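Local coordinates for protein putative dihydrodipicolinate synthase (Thermus thermophilus, PDB 2PCQ) that is a putative dihydrodipicolinate synthase, belongs to that TIM-barrel family, and binds a potassium ion, at residues 36-41 with 65-70; 90-95 with 117-122; 96-101 with 130-135; 138-143 with 165-170. One frame throughout, in Å; residues are numbered along the deposited sequence.

Contact 1: residues 36-41 with 65-70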
loop_
_atom_site.group_PDB
_atom_site.type_symbol
_atom_site.label_atom_id
_atom_site.label_comp_id
_atom_site.label_asym_id
_atom_site.label_seq_id
_atom_site.Cartn_x
_atom_site.Cartn_y
_atom_site.Cartn_z
ATOM N N LEU A 36 2.726 -25.725 -17.729
ATOM C CA LEU A 36 3.660 -24.741 -17.198
ATOM C C LEU A 36 4.235 -25.420 -15.964
ATOM O O LEU A 36 3.517 -25.652 -14.987
ATOM C CB LEU A 36 2.962 -23.439 -16.782
ATOM C CG LEU A 36 3.785 -22.585 -15.797
ATOM C CD1 LEU A 36 5.177 -22.302 -16.360
ATOM C CD2 LEU A 36 3.057 -21.281 -15.505
ATOM N N VAL A 37 5.516 -25.766 -16.023
ATOM C CA VAL A 37 6.191 -26.412 -14.901
ATOM C C VAL A 37 6.878 -25.332 -14.058
ATOM O O VAL A 37 7.517 -24.433 -14.596
ATOM C CB VAL A 37 7.259 -27.425 -15.393
ATOM C CG1 VAL A 37 7.910 -28.117 -14.205
ATOM C CG2 VAL A 37 6.617 -28.452 -16.312
ATOM N N TYR A 38 6.728 -25.423 -12.742
ATOM C CA TYR A 38 7.319 -24.459 -11.818
ATOM C C TYR A 38 6.766 -23.045 -11.998
ATOM O O TYR A 38 7.515 -22.064 -11.971
ATOM C CB TYR A 38 8.852 -24.434 -11.947
ATOM C CG TYR A 38 9.541 -25.746 -11.615
ATOM C CD1 TYR A 38 8.980 -26.643 -10.703
ATOM C CD2 TYR A 38 10.766 -26.078 -12.194
ATOM C CE1 TYR A 38 9.622 -27.840 -10.376
ATOM C CE2 TYR A 38 11.423 -27.276 -11.869
ATOM C CZ TYR A 38 10.843 -28.148 -10.963
ATOM O OH TYR A 38 11.482 -29.319 -10.627
ATOM N N GLY A 39 5.453 -22.956 -12.195
ATOM C CA GLY A 39 4.800 -21.665 -12.322
ATOM C C GLY A 39 4.626 -21.153 -10.902
ATOM O O GLY A 39 5.141 -21.773 -9.975
ATOM N N SER A 40 3.910 -20.047 -10.708
ATOM C CA SER A 40 3.731 -19.516 -9.357
ATOM C C SER A 40 3.001 -20.484 -8.421
ATOM O O SER A 40 3.181 -20.430 -7.208
ATOM C CB SER A 40 3.004 -18.161 -9.393
ATOM O OG SER A 40 1.722 -18.264 -9.992
ATOM N N ASN A 41 2.182 -21.370 -8.978
ATOM C CA ASN A 41 1.468 -22.354 -8.165
ATOM C C ASN A 41 2.267 -23.656 -8.057
ATOM O O ASN A 41 1.827 -24.612 -7.415
ATOM C CB ASN A 41 0.092 -22.655 -8.775
ATOM C CG ASN A 41 -0.969 -21.655 -8.351
ATOM O OD1 ASN A 41 -1.581 -21.792 -7.287
ATOM N ND2 ASN A 41 -1.189 -20.637 -9.180
ATOM N N PHE A 65 5.949 -27.311 -23.621
ATOM C CA PHE A 65 5.728 -26.823 -22.269
ATOM C C PHE A 65 6.596 -25.631 -21.906
ATOM O O PHE A 65 7.587 -25.330 -22.578
ATOM C CB PHE A 65 5.961 -27.954 -21.264
ATOM C CG PHE A 65 7.384 -28.446 -21.212
ATOM C CD1 PHE A 65 8.225 -28.079 -20.164
ATOM C CD2 PHE A 65 7.876 -29.299 -22.196
ATOM C CE1 PHE A 65 9.535 -28.558 -20.093
ATOM C CE2 PHE A 65 9.184 -29.784 -22.137
ATOM C CZ PHE A 65 10.016 -29.415 -21.083
ATOM N N LEU A 66 6.202 -24.956 -20.832
ATOM C CA LEU A 66 6.920 -23.796 -20.335
ATOM C C LEU A 66 7.485 -24.134 -18.968
ATOM O O LEU A 66 6.938 -24.970 -18.247
ATOM C CB LEU A 66 5.973 -22.600 -20.201
ATOM C CG LEU A 66 5.240 -22.097 -21.445
ATOM C CD1 LEU A 66 4.220 -21.042 -21.030
ATOM C CD2 LEU A 66 6.240 -21.524 -22.440
ATOM N N VAL A 67 8.590 -23.490 -18.617
ATOM C CA VAL A 67 9.196 -23.706 -17.313
ATOM C C VAL A 67 9.383 -22.354 -16.639
ATOM O O VAL A 67 9.975 -21.439 -17.215
ATOM C CB VAL A 67 10.564 -24.405 -17.423
ATOM C CG1 VAL A 67 11.166 -24.585 -16.031
ATOM C CG2 VAL A 67 10.400 -25.755 -18.102
ATOM N N GLY A 68 8.863 -22.228 -15.425
ATOM C CA GLY A 68 9.003 -20.978 -14.703
ATOM C C GLY A 68 10.408 -20.855 -14.145
ATOM O O GLY A 68 10.970 -21.837 -13.661
ATOM N N LEU A 69 10.987 -19.659 -14.226
ATOM C CA LEU A 69 12.325 -19.429 -13.703
ATOM C C LEU A 69 12.252 -18.249 -12.745
ATOM O O LEU A 69 12.057 -17.099 -13.155
ATOM C CB LEU A 69 13.317 -19.144 -14.838
ATOM C CG LEU A 69 14.797 -19.156 -14.439
ATOM C CD1 LEU A 69 15.650 -19.409 -15.667
ATOM C CD2 LEU A 69 15.173 -17.848 -13.776
HETATM N N MSE A 70 12.383 -18.550 -11.459
HETATM C CA MSE A 70 12.326 -17.519 -10.442
HETATM C C MSE A 70 13.595 -17.523 -9.598
HETATM O O MSE A 70 13.721 -18.293 -8.643
HETATM C CB MSE A 70 11.110 -17.740 -9.562
HETATM C CG MSE A 70 9.857 -17.924 -10.376
HETATM SE SE MSE A 70 8.308 -18.059 -9.277
HETATM C CE MSE A 70 7.082 -18.701 -10.635
#

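Contact 2: residues 90-95 with 117-122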
loop_
_atom_site.group_PDB
_atom_site.type_symbol
_atom_site.label_atom_id
_atom_site.label_comp_id
_atom_site.label_asym_id
_atom_site.label_seq_id
_atom_site.Cartn_x
_atom_site.Cartn_y
_atom_site.Cartn_z
HETATM N N MSE A 90 9.846 -25.133 -24.334
HETATM C CA MSE A 90 9.559 -24.215 -25.432
HETATM C C MSE A 90 10.024 -22.800 -25.084
HETATM O O MSE A 90 10.491 -22.055 -25.946
HETATM C CB MSE A 90 8.055 -24.248 -25.717
HETATM C CG MSE A 90 7.468 -22.954 -26.213
HETATM SE SE MSE A 90 5.591 -23.200 -26.534
HETATM C CE MSE A 90 5.035 -23.439 -24.664
ATOM N N ALA A 91 9.906 -22.439 -23.811
ATOM C CA ALA A 91 10.325 -21.119 -23.357
ATOM C C ALA A 91 10.287 -21.037 -21.840
ATOM O O ALA A 91 9.736 -21.914 -21.169
ATOM C CB ALA A 91 9.431 -20.039 -23.961
ATOM N N LEU A 92 10.882 -19.979 -21.306
ATOM C CA LEU A 92 10.908 -19.749 -19.869
ATOM C C LEU A 92 9.835 -18.724 -19.528
ATOM O O LEU A 92 9.360 -17.994 -20.398
ATOM C CB LEU A 92 12.264 -19.181 -19.443
ATOM C CG LEU A 92 13.533 -19.986 -19.711
ATOM C CD1 LEU A 92 14.741 -19.094 -19.492
ATOM C CD2 LEU A 92 13.583 -21.201 -18.795
ATOM N N LEU A 93 9.449 -18.696 -18.260
ATOM C CA LEU A 93 8.490 -17.726 -17.752
ATOM C C LEU A 93 9.269 -17.192 -16.560
ATOM O O LEU A 93 9.251 -17.780 -15.481
ATOM C CB LEU A 93 7.194 -18.413 -17.307
ATOM C CG LEU A 93 5.943 -17.932 -18.055
ATOM C CD1 LEU A 93 4.717 -18.705 -17.592
ATOM C CD2 LEU A 93 5.753 -16.450 -17.814
ATOM N N ALA A 94 9.981 -16.091 -16.772
ATOM C CA ALA A 94 10.828 -15.524 -15.730
ATOM C C ALA A 94 10.296 -14.295 -15.006
ATOM O O ALA A 94 9.818 -13.349 -15.624
ATOM C CB ALA A 94 12.206 -15.212 -16.315
ATOM N N THR A 95 10.414 -14.324 -13.682
ATOM C CA THR A 95 9.987 -13.229 -12.820
ATOM C C THR A 95 11.196 -12.329 -12.556
ATOM O O THR A 95 12.340 -12.750 -12.721
ATOM C CB THR A 95 9.501 -13.759 -11.458
ATOM O OG1 THR A 95 10.520 -14.592 -10.893
ATOM C CG2 THR A 95 8.217 -14.567 -11.609
ATOM N N GLU A 117 18.996 -13.869 -24.334
ATOM C CA GLU A 117 20.117 -14.100 -25.229
ATOM C C GLU A 117 20.353 -15.603 -25.365
ATOM O O GLU A 117 20.859 -16.069 -26.387
ATOM C CB GLU A 117 21.372 -13.427 -24.665
ATOM C CG GLU A 117 22.571 -13.426 -25.596
ATOM C CD GLU A 117 22.294 -12.693 -26.898
ATOM O OE1 GLU A 117 21.869 -11.516 -26.845
ATOM O OE2 GLU A 117 22.505 -13.293 -27.972
ATOM N N LYS A 118 19.962 -16.361 -24.344
ATOM C CA LYS A 118 20.165 -17.812 -24.331
ATOM C C LYS A 118 18.900 -18.647 -24.587
ATOM O O LYS A 118 18.989 -19.802 -25.020
ATOM C CB LYS A 118 20.750 -18.230 -22.973
ATOM C CG LYS A 118 21.989 -17.449 -22.532
ATOM C CD LYS A 118 23.193 -17.705 -23.431
ATOM C CE LYS A 118 23.656 -19.147 -23.338
ATOM N NZ LYS A 118 24.866 -19.400 -24.174
HETATM N N MSE A 119 17.730 -18.073 -24.330
HETATM C CA MSE A 119 16.512 -18.839 -24.523
HETATM C C MSE A 119 15.296 -17.955 -24.630
HETATM O O MSE A 119 15.241 -16.877 -24.056
HETATM C CB MSE A 119 16.306 -19.793 -23.344
HETATM C CG MSE A 119 15.965 -21.211 -23.713
HETATM SE SE MSE A 119 15.587 -22.140 -22.081
HETATM C CE MSE A 119 13.827 -22.802 -22.594
ATOM N N PRO A 120 14.280 -18.419 -25.376
ATOM C CA PRO A 120 13.043 -17.648 -25.541
ATOM C C PRO A 120 12.357 -17.609 -24.193
ATOM O O PRO A 120 12.458 -18.563 -23.414
ATOM C CB PRO A 120 12.248 -18.472 -26.569
ATOM C CG PRO A 120 13.342 -19.208 -27.324
ATOM C CD PRO A 120 14.285 -19.607 -26.242
ATOM N N LEU A 121 11.695 -16.504 -23.895
ATOM C CA LEU A 121 10.994 -16.392 -22.638
ATOM C C LEU A 121 9.806 -15.454 -22.632
ATOM O O LEU A 121 9.657 -14.596 -23.508
ATOM C CB LEU A 121 11.960 -15.992 -21.493
ATOM C CG LEU A 121 12.521 -14.591 -21.157
ATOM C CD1 LEU A 121 13.932 -14.462 -21.684
ATOM C CD2 LEU A 121 11.639 -13.478 -21.677
ATOM N N PHE A 122 8.956 -15.644 -21.629
ATOM C CA PHE A 122 7.782 -14.809 -21.418
ATOM C C PHE A 122 8.094 -14.071 -20.122
ATOM O O PHE A 122 8.704 -14.640 -19.218
ATOM C CB PHE A 122 6.535 -15.668 -21.202
ATOM C CG PHE A 122 5.939 -16.215 -22.469
ATOM C CD1 PHE A 122 4.962 -15.501 -23.152
ATOM C CD2 PHE A 122 6.346 -17.449 -22.970
ATOM C CE1 PHE A 122 4.389 -16.007 -24.316
ATOM C CE2 PHE A 122 5.783 -17.965 -24.132
ATOM C CZ PHE A 122 4.800 -17.241 -24.806
#

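Contact 3: residues 96-101 with 130-135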
loop_
_atom_site.group_PDB
_atom_site.type_symbol
_atom_site.label_atom_id
_atom_site.label_comp_id
_atom_site.label_asym_id
_atom_site.label_seq_id
_atom_site.Cartn_x
_atom_site.Cartn_y
_atom_site.Cartn_z
ATOM N N PRO A 96 10.959 -11.075 -12.142
ATOM C CA PRO A 96 12.073 -10.162 -11.863
ATOM C C PRO A 96 12.725 -10.505 -10.523
ATOM O O PRO A 96 12.108 -11.154 -9.677
ATOM C CB PRO A 96 11.393 -8.790 -11.787
ATOM C CG PRO A 96 10.090 -8.978 -12.518
ATOM C CD PRO A 96 9.675 -10.360 -12.104
ATOM N N PRO A 97 13.992 -10.103 -10.323
ATOM C CA PRO A 97 14.639 -10.400 -9.040
ATOM C C PRO A 97 13.741 -9.738 -7.984
ATOM O O PRO A 97 13.103 -8.730 -8.278
ATOM C CB PRO A 97 15.995 -9.712 -9.177
ATOM C CG PRO A 97 16.293 -9.885 -10.640
ATOM C CD PRO A 97 14.959 -9.548 -11.289
ATOM N N ARG A 98 13.703 -10.276 -6.768
ATOM C CA ARG A 98 12.811 -9.741 -5.732
ATOM C C ARG A 98 13.365 -9.046 -4.491
ATOM O O ARG A 98 13.057 -7.882 -4.224
ATOM C CB ARG A 98 11.900 -10.859 -5.226
ATOM C CG ARG A 98 10.880 -11.373 -6.210
ATOM C CD ARG A 98 10.595 -12.824 -5.890
ATOM N NE ARG A 98 11.595 -13.675 -6.512
ATOM C CZ ARG A 98 12.039 -14.821 -6.011
ATOM N NH1 ARG A 98 11.582 -15.276 -4.851
ATOM N NH2 ARG A 98 12.934 -15.517 -6.692
ATOM N N TYR A 99 14.146 -9.787 -3.714
ATOM C CA TYR A 99 14.680 -9.294 -2.456
ATOM C C TYR A 99 15.248 -7.871 -2.453
ATOM O O TYR A 99 14.883 -7.071 -1.594
ATOM C CB TYR A 99 15.721 -10.277 -1.921
ATOM C CG TYR A 99 15.927 -10.172 -0.432
ATOM C CD1 TYR A 99 15.111 -10.871 0.459
ATOM C CD2 TYR A 99 16.926 -9.354 0.092
ATOM C CE1 TYR A 99 15.289 -10.757 1.841
ATOM C CE2 TYR A 99 17.112 -9.232 1.471
ATOM C CZ TYR A 99 16.294 -9.932 2.336
ATOM O OH TYR A 99 16.480 -9.804 3.693
ATOM N N TYR A 100 16.134 -7.553 -3.395
ATOM C CA TYR A 100 16.727 -6.209 -3.455
ATOM C C TYR A 100 16.201 -5.417 -4.649
ATOM O O TYR A 100 16.863 -4.503 -5.139
ATOM C CB TYR A 100 18.253 -6.309 -3.560
ATOM C CG TYR A 100 18.904 -7.049 -2.415
ATOM C CD1 TYR A 100 19.107 -6.432 -1.181
ATOM C CD2 TYR A 100 19.296 -8.377 -2.561
ATOM C CE1 TYR A 100 19.685 -7.129 -0.119
ATOM C CE2 TYR A 100 19.868 -9.081 -1.513
ATOM C CZ TYR A 100 20.060 -8.454 -0.298
ATOM O OH TYR A 100 20.625 -9.164 0.732
ATOM N N HIS A 101 15.001 -5.762 -5.097
ATOM C CA HIS A 101 14.388 -5.119 -6.254
ATOM C C HIS A 101 14.490 -3.597 -6.306
ATOM O O HIS A 101 14.664 -3.020 -7.381
ATOM C CB HIS A 101 12.920 -5.541 -6.354
ATOM C CG HIS A 101 12.248 -5.084 -7.609
ATOM N ND1 HIS A 101 11.705 -3.826 -7.750
ATOM C CD2 HIS A 101 12.041 -5.717 -8.789
ATOM C CE1 HIS A 101 11.189 -3.703 -8.960
ATOM N NE2 HIS A 101 11.380 -4.837 -9.611
ATOM N N THR A 130 5.446 -12.381 -5.880
ATOM C CA THR A 130 6.773 -11.770 -5.954
ATOM C C THR A 130 6.814 -10.441 -5.214
ATOM O O THR A 130 7.871 -9.995 -4.777
ATOM C CB THR A 130 7.212 -11.527 -7.407
ATOM O OG1 THR A 130 6.310 -10.605 -8.030
ATOM C CG2 THR A 130 7.238 -12.841 -8.186
ATOM N N LYS A 131 5.660 -9.801 -5.098
ATOM C CA LYS A 131 5.552 -8.539 -4.388
ATOM C C LYS A 131 6.417 -7.406 -4.945
ATOM O O LYS A 131 6.818 -6.501 -4.213
ATOM C CB LYS A 131 5.857 -8.779 -2.906
ATOM C CG LYS A 131 4.949 -9.844 -2.293
ATOM C CD LYS A 131 5.389 -10.249 -0.895
ATOM C CE LYS A 131 4.521 -11.379 -0.338
ATOM N NZ LYS A 131 4.693 -12.670 -1.074
ATOM N N VAL A 132 6.708 -7.465 -6.241
ATOM C CA VAL A 132 7.477 -6.420 -6.905
ATOM C C VAL A 132 6.781 -6.102 -8.217
ATOM O O VAL A 132 6.076 -6.940 -8.783
ATOM C CB VAL A 132 8.947 -6.837 -7.204
ATOM C CG1 VAL A 132 9.700 -7.074 -5.899
ATOM C CG2 VAL A 132 8.977 -8.071 -8.096
ATOM N N ASP A 133 6.981 -4.888 -8.704
ATOM C CA ASP A 133 6.352 -4.463 -9.938
ATOM C C ASP A 133 7.213 -4.747 -11.169
ATOM O O ASP A 133 8.409 -5.008 -11.064
ATOM C CB ASP A 133 6.034 -2.966 -9.841
ATOM C CG ASP A 133 5.208 -2.461 -11.008
ATOM O OD1 ASP A 133 4.283 -3.181 -11.435
ATOM O OD2 ASP A 133 5.475 -1.338 -11.485
ATOM N N LEU A 134 6.569 -4.740 -12.330
ATOM C CA LEU A 134 7.229 -4.926 -13.617
ATOM C C LEU A 134 6.585 -3.811 -14.432
ATOM O O LEU A 134 5.572 -4.015 -15.102
ATOM C CB LEU A 134 6.912 -6.293 -14.229
ATOM C CG LEU A 134 7.558 -6.565 -15.600
ATOM C CD1 LEU A 134 9.052 -6.310 -15.541
ATOM C CD2 LEU A 134 7.293 -7.996 -16.021
ATOM N N PRO A 135 7.154 -2.597 -14.344
ATOM C CA PRO A 135 6.663 -1.410 -15.045
ATOM C C PRO A 135 6.325 -1.650 -16.503
ATOM O O PRO A 135 7.028 -2.378 -17.199
ATOM C CB PRO A 135 7.805 -0.413 -14.876
ATOM C CG PRO A 135 8.383 -0.794 -13.546
ATOM C CD PRO A 135 8.411 -2.299 -13.632
HETATM O O HOH W 1 10.740 -4.914 -12.205
#

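Contact 4: residues 138-143 with 165-170. With K (potassium ion), chain B.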
loop_
_atom_site.group_PDB
_atom_site.type_symbol
_atom_site.label_atom_id
_atom_site.label_comp_id
_atom_site.label_asym_id
_atom_site.label_seq_id
_atom_site.Cartn_x
_atom_site.Cartn_y
_atom_site.Cartn_z
ATOM N N ALA A 138 9.084 -0.898 -18.788
ATOM C CA ALA A 138 10.066 -1.961 -18.961
ATOM C C ALA A 138 9.550 -3.000 -19.950
ATOM O O ALA A 138 10.300 -3.494 -20.790
ATOM C CB ALA A 138 10.373 -2.618 -17.620
ATOM N N VAL A 139 8.268 -3.335 -19.849
ATOM C CA VAL A 139 7.680 -4.311 -20.762
ATOM C C VAL A 139 7.794 -3.810 -22.202
ATOM O O VAL A 139 8.119 -4.574 -23.107
ATOM C CB VAL A 139 6.186 -4.570 -20.440
ATOM C CG1 VAL A 139 5.594 -5.543 -21.460
ATOM C CG2 VAL A 139 6.041 -5.140 -19.027
ATOM N N GLU A 140 7.531 -2.523 -22.410
ATOM C CA GLU A 140 7.608 -1.949 -23.745
ATOM C C GLU A 140 9.045 -1.915 -24.276
ATOM O O GLU A 140 9.277 -2.078 -25.473
ATOM C CB GLU A 140 7.003 -0.540 -23.757
ATOM C CG GLU A 140 7.103 0.151 -25.116
ATOM C CD GLU A 140 6.116 1.290 -25.277
ATOM O OE1 GLU A 140 5.743 1.908 -24.262
ATOM O OE2 GLU A 140 5.722 1.575 -26.427
ATOM N N ALA A 141 10.008 -1.723 -23.383
ATOM C CA ALA A 141 11.406 -1.693 -23.788
ATOM C C ALA A 141 11.886 -3.091 -24.166
ATOM O O ALA A 141 12.716 -3.247 -25.056
ATOM C CB ALA A 141 12.270 -1.135 -22.658
ATOM N N LEU A 142 11.354 -4.105 -23.489
ATOM C CA LEU A 142 11.743 -5.488 -23.746
ATOM C C LEU A 142 10.981 -6.136 -24.896
ATOM O O LEU A 142 11.485 -7.058 -25.540
ATOM C CB LEU A 142 11.549 -6.325 -22.479
ATOM C CG LEU A 142 12.478 -5.977 -21.312
ATOM C CD1 LEU A 142 11.967 -6.604 -20.029
ATOM C CD2 LEU A 142 13.883 -6.464 -21.636
ATOM N N ALA A 143 9.771 -5.650 -25.146
ATOM C CA ALA A 143 8.919 -6.190 -26.197
ATOM C C ALA A 143 9.561 -6.330 -27.580
ATOM O O ALA A 143 9.263 -7.269 -28.294
ATOM C CB ALA A 143 7.639 -5.358 -26.303
ATOM N N GLN A 165 -2.401 -4.604 -25.451
ATOM C CA GLN A 165 -3.264 -4.675 -26.621
ATOM C C GLN A 165 -3.175 -3.451 -27.526
ATOM O O GLN A 165 -3.102 -3.573 -28.747
ATOM C CB GLN A 165 -4.721 -4.871 -26.183
ATOM C CG GLN A 165 -5.719 -4.907 -27.340
ATOM C CD GLN A 165 -7.150 -5.024 -26.866
ATOM O OE1 GLN A 165 -7.603 -4.237 -26.036
ATOM N NE2 GLN A 165 -7.877 -6.001 -27.398
ATOM N N ALA A 166 -3.181 -2.269 -26.922
ATOM C CA ALA A 166 -3.134 -1.033 -27.689
ATOM C C ALA A 166 -1.742 -0.612 -28.162
ATOM O O ALA A 166 -1.609 0.009 -29.217
ATOM C CB ALA A 166 -3.769 0.099 -26.877
ATOM N N ARG A 167 -0.709 -0.949 -27.399
ATOM C CA ARG A 167 0.634 -0.515 -27.769
ATOM C C ARG A 167 1.646 -1.556 -28.228
ATOM O O ARG A 167 2.631 -1.201 -28.873
ATOM C CB ARG A 167 1.261 0.273 -26.609
ATOM C CG ARG A 167 0.622 1.632 -26.345
ATOM C CD ARG A 167 1.430 2.430 -25.323
ATOM N NE ARG A 167 2.580 3.124 -25.902
ATOM C CZ ARG A 167 3.510 3.752 -25.185
ATOM N NH1 ARG A 167 3.431 3.766 -23.861
ATOM N NH2 ARG A 167 4.508 4.383 -25.791
ATOM N N LEU A 168 1.424 -2.829 -27.928
ATOM C CA LEU A 168 2.416 -3.830 -28.294
ATOM C C LEU A 168 2.021 -4.861 -29.343
ATOM O O LEU A 168 1.001 -5.531 -29.219
ATOM C CB LEU A 168 2.893 -4.557 -27.029
ATOM C CG LEU A 168 3.317 -3.654 -25.862
ATOM C CD1 LEU A 168 3.774 -4.509 -24.681
ATOM C CD2 LEU A 168 4.439 -2.719 -26.309
ATOM N N GLN A 169 2.848 -4.979 -30.375
ATOM C CA GLN A 169 2.637 -5.954 -31.436
ATOM C C GLN A 169 3.724 -7.012 -31.279
ATOM O O GLN A 169 4.721 -6.777 -30.593
ATOM C CB GLN A 169 2.744 -5.290 -32.808
ATOM C CG GLN A 169 1.765 -4.155 -33.020
ATOM C CD GLN A 169 1.825 -3.598 -34.426
ATOM O OE1 GLN A 169 1.472 -4.278 -35.393
ATOM N NE2 GLN A 169 2.276 -2.355 -34.550
ATOM N N GLU A 170 3.545 -8.168 -31.910
ATOM C CA GLU A 170 4.527 -9.241 -31.782
ATOM C C GLU A 170 4.756 -9.495 -30.291
ATOM O O GLU A 170 5.886 -9.725 -29.856
ATOM C CB GLU A 170 5.859 -8.847 -32.433
ATOM C CG GLU A 170 5.825 -8.704 -33.946
ATOM C CD GLU A 170 7.192 -8.379 -34.528
ATOM O OE1 GLU A 170 8.159 -8.246 -33.746
ATOM O OE2 GLU A 170 7.300 -8.256 -35.766
HETATM K K K B . 8.994 -9.937 -29.284
HETATM O O HOH W 2 3.982 1.779 -28.922
HETATM O O HOH W 3 7.123 -6.126 -29.851
HETATM O O HOH W 4 10.368 -8.769 -31.842
HETATM O O HOH W 5 8.592 -12.705 -30.662
#

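Contact 1: residues 36-41 with 65-70
V37 and the backbone of L66 to G68 join two neighbouring parallel strands of a TIM barrel, 36-37 and 66-69, which with helix 49-57 form a beta-alpha-beta unit. V37 is gripped through both of its backbone polar atoms: its N donates to L66 O at 2.8 Å, and its O accepts from G68 N at 2.7 Å, both bonds close to straight. V37 O also receives a CA-H...O contact from V67 CA.

Side chains alternate between the two faces of the sheet. On the face of L36 and L66, CG of L36 stands anti to its backbone N (chi1 160°), and CD1 reaches L66 CB at 3.9 Å; L93 and Y124 pack around L36. On the face of V37 and V67, the V37 CG2 methyl meets F65 CD1, while V67 CG1 touches Y38 CD2 at 4.1 Å, the two side chains lying side by side. The Y38 ring has V37 CG1 over the centre of one face, and its OH is bonded to R52 O.

Selenomethionine M70 extends its chain back to the turn after Y38. Y99 of the second subunit also packs on M70, whose CE lies 3.4 Å from S40 N and 3.5 Å from G39 C.

Contact 2: residues 90-95 with 117-122
L92 and selenomethionine M119 cross at about a right angle, with SE of M119 set against the branch point of the leucine, 3.8 Å from CG and slightly farther from both methyls. The M119 chain bends at chi3 (126°), and its CE lies 4.0 Å from A91 CA, over the backbone. K85 and L81 of helix 74-87 flank the pair. L92 CB also faces L121 CB at 3.8 Å on the same side of the sheet.

The other side belongs to L93 and F122, which meet obliquely: L93 CD2 comes to 3.6 Å from F122 CB, short of the aromatic ring. With CG anti to its carbonyl carbon (chi1 -79°), the F122 ring turns its edge to L92 O, which lies in the ring plane, and A91 CB approaches CD2.

Between these layers the backbones are joined by three hydrogen bonds. L92 N donates to P120 O, L92 O accepts from F122 N at 2.7 Å, and A94 N reaches F122 O at 3.1 Å. L66 and L149, from flanking strands, pack against F122. Strands 91-94 and 121-125, connected through helix 107-118, form a parallel beta-alpha-beta unit of the TIM barrel.

Contact 3: residues 96-101 with 130-135
H101 lies against V132 from its CB onward. The CB atom meets V132 CG1 at 3.6 Å. CG is anti to the backbone N (chi1 -172°) and has both CG1 and CB of V132 within reach. Farther out, CD2 is 3.7 Å from V132 CB, which sits over one face of the imidazole, 3.8 Å from its centroid and 16° off the ring normal, in a CH-pi contact offset toward the rim. At the tip, NE2 is 2.7 Å from a water that lies at the ring edge, in plane; the same water donates to D133 O at 2.6 Å and so bridges the two loops.

Two further contacts flank this one. R98 crosses T130 at about a right angle, its CG 3.6 Å from T130 O and its CD against T130 CB. P96 likewise crosses L134, CG to CD1.

A type I turn from R98 to H101, closed by H101 N to R98 O, presents the histidine. E72 accepts from R98 N and Y99 N, and R98 O is bonded to K131 NZ of the second subunit. The two loops follow strand 91-94 and helix 127-130 of the barrel, and helix 107-118 packs on P96 and L134 through L108.

Contact 4: residues 138-143 with 165-170
E140 and R167 supply the charged part of this contact, V139, A143 and L168 the apolar part, and A143 and E170 the metal-bound part. In the salt bridge, E140 OE1 is 3.0 Å from R167 NH1, but the oxygen lies well out of the guanidinium plane, over one face, so the pairing is by charge and no N-H points at it; the carboxylate and guanidinium planes are 83° apart. The extended glutamate chain, with CG anti to the backbone N (chi1 178°), crosses the arginine at about a right angle. A water donates to both E140 OE2 and the backbone O of R167, a second link between the two residues.

The apolar contacts centre on L168, the first residue past helix 158-167. Its CD1 meets V139 CG1 at 3.8 Å, the side chains crossing at about a right angle, and its CD2 lies 4.1 Å from both A143 CB and E140 CG. F171 also packs on V139 and A143.

Potassium joins the two segments at their C-terminal ends. It is bound by A143 O at 2.9 Å and E170 O at 3.2 Å, together with two waters and the carbonyls of H145 and V148. One of these waters also donates to E170 OE1. A separate water donates to Q169 O at 2.6 Å and weakly to A143 O. All four protein ligands are backbone oxygens, so the ion ties the backbones of these chain segments together, and the negative ends of the carbonyl dipoles probably stabilise its charge.

Contacts 1 and 2 belong to one run of neighbouring barrel strands: strands 66-69 and 91-94 are adjacent, and L69 N lies 2.8 Å from L93 O in a probable hydrogen bond. Contact 3 joins the loop after strand 91-94 to the one after helix 127-130, its T130 CG2 4.0 Å from T95 CG2 of contact 2. Its segments alternate along the chain with those of contact 2. L134 CG then meets V139 CG2 of contact 4 at 4.0 Å. Contacts 1 and 3 both touch the second subunit. The potassium ion belongs to contact 4; the L121 side chain is about 9 Å from it, those of L66 and L134 about 14 Å.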